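Local coordinates for pili retraction protein PilT (Thermus thermophilus, PDB 5FL3) that probably binds and hydrolyses ATP to drive the retraction of type IV pili, as a member of the GspE family of secretion ATPases, at residues I166-P171 against K200-Q205; D193-G198 against E214-E219; A152-I157 against L233-L238; A223-A228 against A267-G272. One frame throughout, in Å; residues are numbered along the deposited sequence.

Contact 1: I166-P171 against K200-Q205; sequences ITIEDP and KYALRQ
Two rotations set the meeting of Ile166 with Ala202 and Gln205. With chi1 at -52°, Ile166 holds CG1 beside its own backbone N, and chi2 of 178° stretches that branch out to CD1, while the CG2 branch is left to face Ala202. Gln205 likewise has CG beside its backbone N (chi1 -69°) and runs on extended; the two side chains cross at about a right angle. CD1 of Ile166 lies against both ends of the glutamine, 3.7 Å from Gln205 CB and 3.6 Å from Gln205 OE1. Its other branch packs on the neighbouring methyl, Ile166 CG2 to Ala202 CB being 4.1 Å, and Ile168 adds a looser approach of CD1 to Ala202 CB at 4.5 Å. No hydrogen bond joins the segments; carbon packing predominates, though the shortest approach is to the Gln205 amide oxygen. Cutting Ile166 back to an alanine takes away both branches and is likely to open a gap beside the Ala202 methyl and leave Gln205 freer to turn. Ala202 and Gln205 are brought to the same side by a type I turn, closed by Gln205 N to Ala202 O at 3.0 Å. Thr167, whose CB points away from the helix, instead donates OG1 to Glu169 OE2, which Gln185 also reaches. In this P-loop NTPase fold, strand 164-169 lies between strands 182-187 and 209-212 of the mixed sheet, and helix 195-202 packs on it through Ala202, which also touches Ile210, and, on Ile168, through Phe195.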
loop_
_atom_site.group_PDB
_atom_site.type_symbol
_atom_site.label_atom_id
_atom_site.label_comp_id
_atom_site.label_asym_id
_atom_site.label_seq_id
_atom_site.Cartn_x
_atom_site.Cartn_y
_atom_site.Cartn_z
ATOM N N ILE A 166 12.944 0.296 -10.043
ATOM C CA ILE A 166 12.904 -1.135 -9.754
ATOM C C ILE A 166 12.055 -1.394 -8.519
ATOM O O ILE A 166 12.350 -0.904 -7.425
ATOM C CB ILE A 166 14.316 -1.703 -9.543
ATOM C CG1 ILE A 166 15.218 -1.305 -10.725
ATOM C CG2 ILE A 166 14.274 -3.224 -9.342
ATOM C CD1 ILE A 166 16.655 -1.783 -10.584
ATOM N N THR A 167 10.986 -2.149 -8.704
ATOM C CA THR A 167 10.067 -2.428 -7.614
ATOM C C THR A 167 10.157 -3.907 -7.234
ATOM O O THR A 167 10.380 -4.752 -8.093
ATOM C CB THR A 167 8.595 -2.029 -7.984
ATOM O OG1 THR A 167 7.968 -3.057 -8.758
ATOM C CG2 THR A 167 8.574 -0.738 -8.773
ATOM N N ILE A 168 10.028 -4.203 -5.938
ATOM C CA ILE A 168 10.027 -5.583 -5.438
ATOM C C ILE A 168 8.766 -5.781 -4.606
ATOM O O ILE A 168 8.577 -5.142 -3.570
ATOM C CB ILE A 168 11.289 -5.919 -4.616
ATOM C CG1 ILE A 168 12.522 -5.988 -5.533
ATOM C CG2 ILE A 168 11.147 -7.282 -3.978
ATOM C CD1 ILE A 168 13.189 -4.701 -5.757
ATOM N N GLU A 169 7.893 -6.655 -5.091
ATOM C CA GLU A 169 6.488 -6.647 -4.687
ATOM C C GLU A 169 6.021 -8.026 -4.330
ATOM O O GLU A 169 6.460 -9.018 -4.928
ATOM C CB GLU A 169 5.587 -6.081 -5.803
ATOM C CG GLU A 169 5.832 -4.605 -6.073
ATOM C CD GLU A 169 4.953 -4.035 -7.153
ATOM O OE1 GLU A 169 3.764 -3.765 -6.861
ATOM O OE2 GLU A 169 5.466 -3.845 -8.284
ATOM N N ASP A 170 5.110 -8.069 -3.359
ATOM C CA ASP A 170 4.555 -9.322 -2.888
ATOM C C ASP A 170 3.095 -9.157 -2.465
ATOM O O ASP A 170 2.815 -8.915 -1.283
ATOM C CB ASP A 170 5.386 -9.861 -1.722
ATOM C CG ASP A 170 4.934 -11.229 -1.273
ATOM O OD1 ASP A 170 4.134 -11.859 -1.998
ATOM O OD2 ASP A 170 5.397 -11.689 -0.212
ATOM N N PRO A 171 2.167 -9.269 -3.433
ATOM C CA PRO A 171 2.396 -9.466 -4.880
ATOM C C PRO A 171 2.393 -8.127 -5.661
ATOM O O PRO A 171 2.244 -7.068 -5.046
ATOM C CB PRO A 171 1.195 -10.320 -5.294
ATOM C CG PRO A 171 0.071 -9.727 -4.435
ATOM C CD PRO A 171 0.723 -9.221 -3.130
ATOM N N LYS A 200 18.747 -6.352 -2.715
ATOM C CA LYS A 200 20.180 -6.523 -2.863
ATOM C C LYS A 200 20.635 -6.450 -4.329
ATOM O O LYS A 200 21.588 -5.726 -4.659
ATOM C CB LYS A 200 20.619 -7.852 -2.238
ATOM C CG LYS A 200 21.968 -8.377 -2.737
ATOM C CD LYS A 200 22.284 -9.654 -2.004
ATOM C CE LYS A 200 23.368 -10.461 -2.654
ATOM N NZ LYS A 200 23.359 -11.787 -1.985
ATOM N N TYR A 201 19.967 -7.189 -5.211
ATOM C CA TYR A 201 20.429 -7.208 -6.583
ATOM C C TYR A 201 20.002 -5.941 -7.288
ATOM O O TYR A 201 20.603 -5.572 -8.283
ATOM C CB TYR A 201 19.945 -8.460 -7.322
ATOM C CG TYR A 201 20.777 -9.664 -6.961
ATOM C CD1 TYR A 201 22.032 -9.860 -7.526
ATOM C CD2 TYR A 201 20.329 -10.586 -6.019
ATOM C CE1 TYR A 201 22.812 -10.946 -7.170
ATOM C CE2 TYR A 201 21.101 -11.681 -5.660
ATOM C CZ TYR A 201 22.341 -11.855 -6.239
ATOM O OH TYR A 201 23.107 -12.942 -5.883
ATOM N N ALA A 202 18.991 -5.252 -6.765
ATOM C CA ALA A 202 18.607 -3.961 -7.346
ATOM C C ALA A 202 19.781 -2.992 -7.267
ATOM O O ALA A 202 19.952 -2.156 -8.164
ATOM C CB ALA A 202 17.390 -3.374 -6.652
ATOM N N LEU A 203 20.596 -3.122 -6.212
ATOM C CA LEU A 203 21.761 -2.248 -6.009
ATOM C C LEU A 203 22.759 -2.405 -7.160
ATOM O O LEU A 203 23.539 -1.503 -7.443
ATOM C CB LEU A 203 22.443 -2.547 -4.665
ATOM C CG LEU A 203 21.630 -2.245 -3.404
ATOM C CD1 LEU A 203 22.375 -2.643 -2.154
ATOM C CD2 LEU A 203 21.249 -0.768 -3.354
ATOM N N ARG A 204 22.691 -3.560 -7.821
ATOM C CA ARG A 204 23.529 -3.914 -8.957
ATOM C C ARG A 204 22.902 -3.655 -10.315
ATOM O O ARG A 204 23.489 -3.988 -11.337
ATOM C CB ARG A 204 23.889 -5.392 -8.886
ATOM C CG ARG A 204 24.403 -5.801 -7.538
ATOM C CD ARG A 204 25.258 -7.041 -7.681
ATOM N NE ARG A 204 25.366 -7.750 -6.420
ATOM C CZ ARG A 204 25.885 -8.961 -6.309
ATOM N NH1 ARG A 204 26.334 -9.579 -7.392
ATOM N NH2 ARG A 204 25.952 -9.554 -5.126
ATOM N N GLN A 205 21.706 -3.090 -10.348
ATOM C CA GLN A 205 20.997 -2.999 -11.617
ATOM C C GLN A 205 20.822 -1.545 -12.022
ATOM O O GLN A 205 19.885 -1.202 -12.730
ATOM C CB GLN A 205 19.656 -3.722 -11.516
ATOM C CG GLN A 205 19.767 -5.251 -11.407
ATOM C CD GLN A 205 18.564 -5.887 -10.695
ATOM O OE1 GLN A 205 17.645 -5.181 -10.261
ATOM N NE2 GLN A 205 18.581 -7.208 -10.553
#

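Contact 2: D193-G198 against E214-E219; sequences DSFYTG and EMRDRE
Glu214 meets Phe195 in two ways. Its carbonyl O stands 3.4 Å above one face of the Phe195 ring. Its side chain, with CG held between the backbone N and carbonyl carbon (chi1 39°), comes in on the same face just outside the rim, Glu214 CG being 3.3 Å from Phe195 CE2 and equally near CZ. The carboxylate plane is turned 37° from the ring. Arg216 CD instead comes to the ring edge, 4.1 Å from Phe195 CE2. Without the ring, as with an alanine here, Glu214 O and CG would probably lose the surface they lie against and Arg216 CD the edge it meets. Glu214 to Asp217 fall within the secretion protein E signature, which includes strand 209-212 of the P-loop fold; the Glu214 side chain lies about 7 Å from that of Lys146 and about 8 Å from bound ADP. Asp217 holds the N-cap position of helix 218-230 without a capping bond, its OD2 weakly bonded to Thr220 OG1. At Glu219 the partner changes to Tyr196: CB is 4.1 Å from Tyr196 CD1, and Glu219 O nears the ring edge, 4.0 Å from CE1. On the other segment, Ser194 OG caps helix 195-202, accepting from Thr197 N at 3.0 Å, nearly straight (N-H...O 177°).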
loop_
_atom_site.group_PDB
_atom_site.type_symbol
_atom_site.label_atom_id
_atom_site.label_comp_id
_atom_site.label_asym_id
_atom_site.label_seq_id
_atom_site.Cartn_x
_atom_site.Cartn_y
_atom_site.Cartn_z
ATOM N N ASP A 193 13.422 -14.241 -5.018
ATOM C CA ASP A 193 13.040 -15.012 -3.825
ATOM C C ASP A 193 12.417 -14.216 -2.693
ATOM O O ASP A 193 11.522 -14.702 -2.025
ATOM C CB ASP A 193 14.247 -15.771 -3.288
ATOM C CG ASP A 193 14.698 -16.859 -4.239
ATOM O OD1 ASP A 193 13.816 -17.430 -4.922
ATOM O OD2 ASP A 193 15.914 -17.129 -4.338
ATOM N N SER A 194 12.872 -12.991 -2.481
ATOM C CA SER A 194 12.407 -12.214 -1.338
ATOM C C SER A 194 12.588 -10.732 -1.576
ATOM O O SER A 194 13.216 -10.336 -2.553
ATOM C CB SER A 194 13.158 -12.619 -0.065
ATOM O OG SER A 194 14.532 -12.254 -0.138
ATOM N N PHE A 195 12.059 -9.923 -0.660
ATOM C CA PHE A 195 12.345 -8.493 -0.637
ATOM C C PHE A 195 13.825 -8.237 -0.526
ATOM O O PHE A 195 14.351 -7.337 -1.183
ATOM C CB PHE A 195 11.629 -7.806 0.515
ATOM C CG PHE A 195 10.153 -7.742 0.331
ATOM C CD1 PHE A 195 9.612 -7.136 -0.803
ATOM C CD2 PHE A 195 9.297 -8.288 1.275
ATOM C CE1 PHE A 195 8.235 -7.080 -0.985
ATOM C CE2 PHE A 195 7.924 -8.242 1.102
ATOM C CZ PHE A 195 7.386 -7.636 -0.027
ATOM N N TYR A 196 14.499 -9.036 0.296
ATOM C CA TYR A 196 15.917 -8.828 0.517
ATOM C C TYR A 196 16.692 -9.106 -0.764
ATOM O O TYR A 196 17.489 -8.276 -1.192
ATOM C CB TYR A 196 16.451 -9.695 1.663
ATOM C CG TYR A 196 17.900 -9.385 1.948
ATOM C CD1 TYR A 196 18.256 -8.274 2.703
ATOM C CD2 TYR A 196 18.917 -10.176 1.426
ATOM C CE1 TYR A 196 19.587 -7.963 2.937
ATOM C CE2 TYR A 196 20.257 -9.876 1.664
ATOM C CZ TYR A 196 20.583 -8.773 2.419
ATOM O OH TYR A 196 21.907 -8.472 2.653
ATOM N N THR A 197 16.445 -10.267 -1.369
ATOM C CA THR A 197 17.086 -10.656 -2.630
ATOM C C THR A 197 16.877 -9.599 -3.702
ATOM O O THR A 197 17.797 -9.207 -4.425
ATOM C CB THR A 197 16.530 -11.989 -3.135
ATOM O OG1 THR A 197 16.893 -13.013 -2.207
ATOM C CG2 THR A 197 17.126 -12.339 -4.464
ATOM N N GLY A 198 15.640 -9.143 -3.794
ATOM C CA GLY A 198 15.302 -8.138 -4.769
ATOM C C GLY A 198 16.022 -6.838 -4.477
ATOM O O GLY A 198 16.566 -6.226 -5.392
ATOM N N GLU A 214 7.401 -3.993 1.206
ATOM C CA GLU A 214 7.363 -3.917 2.661
ATOM C C GLU A 214 8.671 -4.393 3.257
ATOM O O GLU A 214 9.437 -5.088 2.596
ATOM C CB GLU A 214 6.193 -4.722 3.221
ATOM C CG GLU A 214 5.951 -6.008 2.518
ATOM C CD GLU A 214 4.605 -6.632 2.843
ATOM O OE1 GLU A 214 4.287 -6.773 4.044
ATOM O OE2 GLU A 214 3.886 -6.999 1.882
ATOM N N MET A 215 8.926 -3.967 4.495
ATOM C CA MET A 215 10.149 -4.293 5.231
ATOM C C MET A 215 9.803 -5.086 6.491
ATOM O O MET A 215 9.112 -4.592 7.375
ATOM C CB MET A 215 10.910 -3.025 5.610
ATOM C CG MET A 215 11.184 -2.091 4.446
ATOM S SD MET A 215 11.869 -0.478 4.945
ATOM C CE MET A 215 10.831 -0.081 6.360
ATOM N N ARG A 216 10.283 -6.313 6.580
ATOM C CA ARG A 216 9.860 -7.209 7.654
ATOM C C ARG A 216 11.067 -7.611 8.514
ATOM O O ARG A 216 10.957 -7.852 9.708
ATOM C CB ARG A 216 9.146 -8.431 7.049
ATOM C CG ARG A 216 8.344 -8.076 5.773
ATOM C CD ARG A 216 7.767 -9.287 5.025
ATOM N NE ARG A 216 6.532 -9.771 5.636
ATOM C CZ ARG A 216 6.363 -11.009 6.097
ATOM N NH1 ARG A 216 7.357 -11.892 5.996
ATOM N NH2 ARG A 216 5.203 -11.369 6.656
ATOM N N ASP A 217 12.225 -7.642 7.875
ATOM C CA ASP A 217 13.498 -7.931 8.508
ATOM C C ASP A 217 14.171 -6.699 9.072
ATOM O O ASP A 217 13.896 -5.587 8.643
ATOM C CB ASP A 217 14.442 -8.551 7.484
ATOM C CG ASP A 217 14.036 -9.924 7.109
ATOM O OD1 ASP A 217 13.673 -10.677 8.030
ATOM O OD2 ASP A 217 14.078 -10.261 5.906
ATOM N N ARG A 218 15.092 -6.903 9.998
ATOM C CA ARG A 218 16.065 -5.872 10.296
ATOM C C ARG A 218 16.983 -5.730 9.074
ATOM O O ARG A 218 17.436 -4.625 8.720
ATOM C CB ARG A 218 16.854 -6.232 11.549
ATOM C CG ARG A 218 18.137 -5.483 11.708
ATOM C CD ARG A 218 19.221 -6.395 12.230
ATOM N NE ARG A 218 20.388 -5.611 12.610
ATOM C CZ ARG A 218 21.310 -5.208 11.745
ATOM N NH1 ARG A 218 21.185 -5.549 10.464
ATOM N NH2 ARG A 218 22.351 -4.479 12.158
ATOM N N GLU A 219 17.229 -6.871 8.431
ATOM C CA GLU A 219 18.118 -6.963 7.281
ATOM C C GLU A 219 17.602 -6.085 6.154
ATOM O O GLU A 219 18.340 -5.255 5.612
ATOM C CB GLU A 219 18.247 -8.415 6.801
ATOM C CG GLU A 219 19.037 -9.356 7.719
ATOM C CD GLU A 219 18.322 -9.709 9.031
ATOM O OE1 GLU A 219 17.077 -9.615 9.090
ATOM O OE2 GLU A 219 19.012 -10.091 10.005
#

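Contact 3: A152-I157 against L233-L238; sequences ALIDHI and LVLSTL
Leu153 and Ile154 converge on one methyl, CD1 of Leu235. Leu153 has CG anti to its backbone N (chi1 176°), which carries CD2 down to 3.8 Å from Leu235 CD1 and also near CD2 of the same leucine. Ile154, one residue on, starts off along the flank of the helix, and it is the CG1 branch that turns in, placing CG1 4.0 Å from Leu235 CD1. For its part Leu235 keeps CG beside the backbone N, with chi1 at -38°, which turns CD1 to touch both helix residues. The axes of 152-157 and 233-238 run nearly antiparallel, at 165°, and are 11.2 Å apart at closest approach. This is the helix-on-sheet layer of a P-loop NTPase: helix 146-160 begins at the ADP-binding residues Lys146, Ser147 and Thr148, and strand 233-238 lies next to strand 134-139, which leads into the P-loop (Walker A) that binds ADP. One turn beyond Leu153, Ile157 reaches toward the sheet and meets Leu233 tip to tip, Ile157 CD1 to Leu233 CD2 at 4.1 Å. Ile136 of the adjoining strand lies against both Leu233 and Leu235, and Ala129 of helix 122-130 against both Leu153 and Ile157.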
loop_
_atom_site.group_PDB
_atom_site.type_symbol
_atom_site.label_atom_id
_atom_site.label_comp_id
_atom_site.label_asym_id
_atom_site.label_seq_id
_atom_site.Cartn_x
_atom_site.Cartn_y
_atom_site.Cartn_z
ATOM N N ALA A 152 0.612 5.632 -7.418
ATOM C CA ALA A 152 0.373 6.971 -7.963
ATOM C C ALA A 152 1.698 7.684 -7.990
ATOM O O ALA A 152 2.016 8.395 -8.936
ATOM C CB ALA A 152 -0.654 7.769 -7.120
ATOM N N LEU A 153 2.473 7.472 -6.938
ATOM C CA LEU A 153 3.770 8.105 -6.801
ATOM C C LEU A 153 4.762 7.603 -7.871
ATOM O O LEU A 153 5.501 8.378 -8.441
ATOM C CB LEU A 153 4.298 7.863 -5.390
ATOM C CG LEU A 153 5.688 8.387 -5.115
ATOM C CD1 LEU A 153 5.700 9.868 -5.439
ATOM C CD2 LEU A 153 6.074 8.131 -3.676
ATOM N N ILE A 154 4.750 6.312 -8.162
ATOM C CA ILE A 154 5.633 5.755 -9.175
ATOM C C ILE A 154 5.233 6.256 -10.564
ATOM O O ILE A 154 6.080 6.559 -11.407
ATOM C CB ILE A 154 5.605 4.196 -9.148
ATOM C CG1 ILE A 154 6.234 3.663 -7.861
ATOM C CG2 ILE A 154 6.285 3.602 -10.375
ATOM C CD1 ILE A 154 6.214 2.179 -7.754
ATOM N N ASP A 155 3.927 6.337 -10.784
ATOM C CA ASP A 155 3.358 6.765 -12.056
ATOM C C ASP A 155 3.764 8.193 -12.386
ATOM O O ASP A 155 4.005 8.538 -13.535
ATOM C CB ASP A 155 1.830 6.640 -11.997
ATOM C CG ASP A 155 1.152 7.023 -13.301
ATOM O OD1 ASP A 155 1.343 6.301 -14.304
ATOM O OD2 ASP A 155 0.407 8.033 -13.308
ATOM N N HIS A 156 3.839 9.019 -11.357
ATOM C CA HIS A 156 4.182 10.417 -11.527
ATOM C C HIS A 156 5.604 10.574 -11.974
ATOM O O HIS A 156 5.903 11.397 -12.840
ATOM C CB HIS A 156 3.996 11.187 -10.235
ATOM C CG HIS A 156 4.355 12.630 -10.361
ATOM N ND1 HIS A 156 3.544 13.542 -11.008
ATOM C CD2 HIS A 156 5.446 13.315 -9.948
ATOM C CE1 HIS A 156 4.116 14.730 -10.971
ATOM N NE2 HIS A 156 5.270 14.621 -10.336
ATOM N N ILE A 157 6.476 9.796 -11.337
ATOM C CA ILE A 157 7.889 9.706 -11.693
ATOM C C ILE A 157 8.064 9.184 -13.129
ATOM O O ILE A 157 8.790 9.761 -13.952
ATOM C CB ILE A 157 8.628 8.787 -10.696
ATOM C CG1 ILE A 157 8.711 9.463 -9.330
ATOM C CG2 ILE A 157 10.014 8.430 -11.201
ATOM C CD1 ILE A 157 9.205 8.559 -8.246
ATOM N N LEU A 233 16.657 6.986 -4.533
ATOM C CA LEU A 233 15.325 7.202 -3.978
ATOM C C LEU A 233 14.666 5.858 -3.652
ATOM O O LEU A 233 14.470 5.015 -4.545
ATOM C CB LEU A 233 14.442 7.986 -4.943
ATOM C CG LEU A 233 13.055 8.307 -4.378
ATOM C CD1 LEU A 233 13.159 9.258 -3.191
ATOM C CD2 LEU A 233 12.177 8.914 -5.439
ATOM N N VAL A 234 14.315 5.669 -2.380
ATOM C CA VAL A 234 13.725 4.423 -1.918
ATOM C C VAL A 234 12.299 4.638 -1.398
ATOM O O VAL A 234 12.043 5.509 -0.553
ATOM C CB VAL A 234 14.606 3.763 -0.804
ATOM C CG1 VAL A 234 14.037 2.428 -0.383
ATOM C CG2 VAL A 234 16.026 3.565 -1.300
ATOM N N LEU A 235 11.367 3.844 -1.915
ATOM C CA LEU A 235 9.993 3.854 -1.416
ATOM C C LEU A 235 9.688 2.548 -0.676
ATOM O O LEU A 235 10.029 1.468 -1.149
ATOM C CB LEU A 235 8.991 4.049 -2.559
ATOM C CG LEU A 235 9.344 4.994 -3.708
ATOM C CD1 LEU A 235 8.149 5.119 -4.613
ATOM C CD2 LEU A 235 9.758 6.349 -3.212
ATOM N N SER A 236 9.049 2.642 0.480
ATOM C CA SER A 236 8.644 1.434 1.184
ATOM C C SER A 236 7.477 1.694 2.114
ATOM O O SER A 236 6.988 2.821 2.234
ATOM C CB SER A 236 9.806 0.832 1.972
ATOM O OG SER A 236 9.557 -0.531 2.237
ATOM N N THR A 237 7.026 0.627 2.755
ATOM C CA THR A 237 5.882 0.685 3.658
ATOM C C THR A 237 6.174 -0.007 4.961
ATOM O O THR A 237 6.985 -0.920 5.030
ATOM C CB THR A 237 4.649 0.011 3.061
ATOM O OG1 THR A 237 4.831 -1.412 3.116
ATOM C CG2 THR A 237 4.454 0.451 1.615
ATOM N N LEU A 238 5.475 0.418 6.000
ATOM C CA LEU A 238 5.503 -0.284 7.269
ATOM C C LEU A 238 4.034 -0.344 7.735
ATOM O O LEU A 238 3.180 0.339 7.175
ATOM C CB LEU A 238 6.438 0.433 8.255
ATOM C CG LEU A 238 7.071 -0.282 9.455
ATOM C CD1 LEU A 238 7.882 -1.509 9.056
ATOM C CD2 LEU A 238 7.941 0.687 10.234
#

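Contact 4: A223-A228 against A267-G272; sequences AALMAA and AESLLG
Ala228 and Ser269 bring the two backbones to 5.7 Å between CA atoms, where helix 218-230 passes the last turn of helix 259-269, just before Leu270 leaves helical geometry (psi 143°) to start strand 270-280. Both residues turn their CB atoms toward the opposite segment, and the approach is carbon to carbon: Ala228 CB lies 3.9 Å from Ser269 CB. The hydroxyl sits a little further up the alanine-bearing helix, beside Leu225. With chi1 at 44°, Ser269 places OG between its own backbone N and carbonyl carbon, where it is 4.0 Å from Leu225 CD2 and 4.0 Å from Leu225 O, one turn before Ala228. The leucine leaves its helix along the flank, and its CD2 end bends in toward the serine; it also touches Leu265 and Leu266 of helix 259-269. Ser269 also joins the sheet, through backbone bonding to Leu135, while Ala228 rests on Val234 of strand 233-238. The contact thus ties two helices to each other beside the start of strand 270-280, an inner strand of the sheet. Ser269 OG is hydrogen-bonded to Leu265 O in its own helix, and no hydrogen bond crosses to helix 218-230. The buried hydroxyl is therefore satisfied within its own helix, and van der Waals packing of Ala228 and Leu225 against the serine is what joins the segments.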
loop_
_atom_site.group_PDB
_atom_site.type_symbol
_atom_site.label_atom_id
_atom_site.label_comp_id
_atom_site.label_asym_id
_atom_site.label_seq_id
_atom_site.Cartn_x
_atom_site.Cartn_y
_atom_site.Cartn_z
ATOM N N ALA A 223 19.026 -2.488 4.865
ATOM C CA ALA A 223 19.440 -2.450 3.472
ATOM C C ALA A 223 18.761 -1.289 2.792
ATOM O O ALA A 223 19.389 -0.546 2.032
ATOM C CB ALA A 223 19.107 -3.757 2.764
ATOM N N ALA A 224 17.473 -1.128 3.086
ATOM C CA ALA A 224 16.696 -0.050 2.502
ATOM C C ALA A 224 17.224 1.314 2.953
ATOM O O ALA A 224 17.298 2.240 2.157
ATOM C CB ALA A 224 15.247 -0.207 2.848
ATOM N N LEU A 225 17.593 1.435 4.224
ATOM C CA LEU A 225 18.108 2.701 4.737
ATOM C C LEU A 225 19.404 3.055 4.042
ATOM O O LEU A 225 19.587 4.201 3.594
ATOM C CB LEU A 225 18.329 2.641 6.241
ATOM C CG LEU A 225 17.066 2.701 7.099
ATOM C CD1 LEU A 225 17.355 2.111 8.455
ATOM C CD2 LEU A 225 16.584 4.115 7.258
ATOM N N MET A 226 20.291 2.056 3.957
ATOM C CA MET A 226 21.594 2.199 3.309
ATOM C C MET A 226 21.451 2.619 1.837
ATOM O O MET A 226 22.091 3.575 1.373
ATOM C CB MET A 226 22.373 0.888 3.413
ATOM C CG MET A 226 22.800 0.507 4.843
ATOM S SD MET A 226 23.819 1.792 5.638
ATOM C CE MET A 226 25.234 1.834 4.529
ATOM N N ALA A 227 20.592 1.898 1.120
ATOM C CA ALA A 227 20.255 2.223 -0.250
ATOM C C ALA A 227 19.847 3.700 -0.363
ATOM O O ALA A 227 20.274 4.405 -1.284
ATOM C CB ALA A 227 19.152 1.303 -0.742
ATOM N N ALA A 228 19.048 4.171 0.592
ATOM C CA ALA A 228 18.625 5.578 0.630
ATOM C C ALA A 228 19.791 6.511 0.951
ATOM O O ALA A 228 19.865 7.625 0.468
ATOM C CB ALA A 228 17.509 5.776 1.659
ATOM N N ALA A 267 17.760 9.563 10.468
ATOM C CA ALA A 267 17.609 11.011 10.341
ATOM C C ALA A 267 18.157 11.563 9.022
ATOM O O ALA A 267 17.543 12.450 8.418
ATOM C CB ALA A 267 18.271 11.717 11.514
ATOM N N GLU A 268 19.293 11.051 8.556
ATOM C CA GLU A 268 19.907 11.687 7.394
ATOM C C GLU A 268 19.271 11.232 6.069
ATOM O O GLU A 268 19.176 12.024 5.124
ATOM C CB GLU A 268 21.425 11.462 7.387
ATOM C CG GLU A 268 21.920 10.049 7.084
ATOM C CD GLU A 268 23.459 9.955 7.108
ATOM O OE1 GLU A 268 24.145 10.872 6.579
ATOM O OE2 GLU A 268 23.984 8.968 7.673
ATOM N N SER A 269 18.783 9.992 6.015
ATOM C CA SER A 269 18.186 9.460 4.780
ATOM C C SER A 269 16.638 9.571 4.656
ATOM O O SER A 269 16.096 9.401 3.567
ATOM C CB SER A 269 18.606 7.998 4.609
ATOM O OG SER A 269 18.505 7.301 5.841
ATOM N N LEU A 270 15.925 9.868 5.740
ATOM C CA LEU A 270 14.467 10.029 5.645
ATOM C C LEU A 270 14.080 11.288 4.870
ATOM O O LEU A 270 14.749 12.314 4.981
ATOM C CB LEU A 270 13.836 10.068 7.038
ATOM C CG LEU A 270 12.314 9.940 7.110
ATOM C CD1 LEU A 270 11.840 8.688 6.384
ATOM C CD2 LEU A 270 11.812 9.926 8.543
ATOM N N LEU A 271 13.006 11.200 4.083
ATOM C CA LEU A 271 12.460 12.344 3.331
ATOM C C LEU A 271 11.080 12.744 3.800
ATOM O O LEU A 271 10.729 13.926 3.857
ATOM C CB LEU A 271 12.349 12.019 1.861
ATOM C CG LEU A 271 13.623 11.876 1.071
ATOM C CD1 LEU A 271 13.236 11.783 -0.385
ATOM C CD2 LEU A 271 14.494 13.069 1.324
ATOM N N GLY A 272 10.284 11.723 4.082
ATOM C CA GLY A 272 8.884 11.898 4.411
ATOM C C GLY A 272 8.260 10.593 4.876
ATOM O O GLY A 272 8.701 9.499 4.489
#

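All four contacts belong to the P-loop ATPase part of the chain. Contacts 1, 3 and 4 each reach the seven-stranded mixed sheet, at strands 164-169, 233-238 and 270-280. Contacts 1 and 2 share helix 195-202 and lie closest, centres 10 Å apart, with their segments alternating along the chain; contacts 2 and 4 share helix 218-230, at 15 Å. Contact 3 spans the longest stretch of sequence, enclosing contacts 1 and 2, and alternates with contact 4, 13 Å away. Contacts 2 and 3 lie nearest the nucleotide site, contact 2 with the Glu214 side chain about 8 Å from ADP, contact 3 on the helix whose first residues bind it.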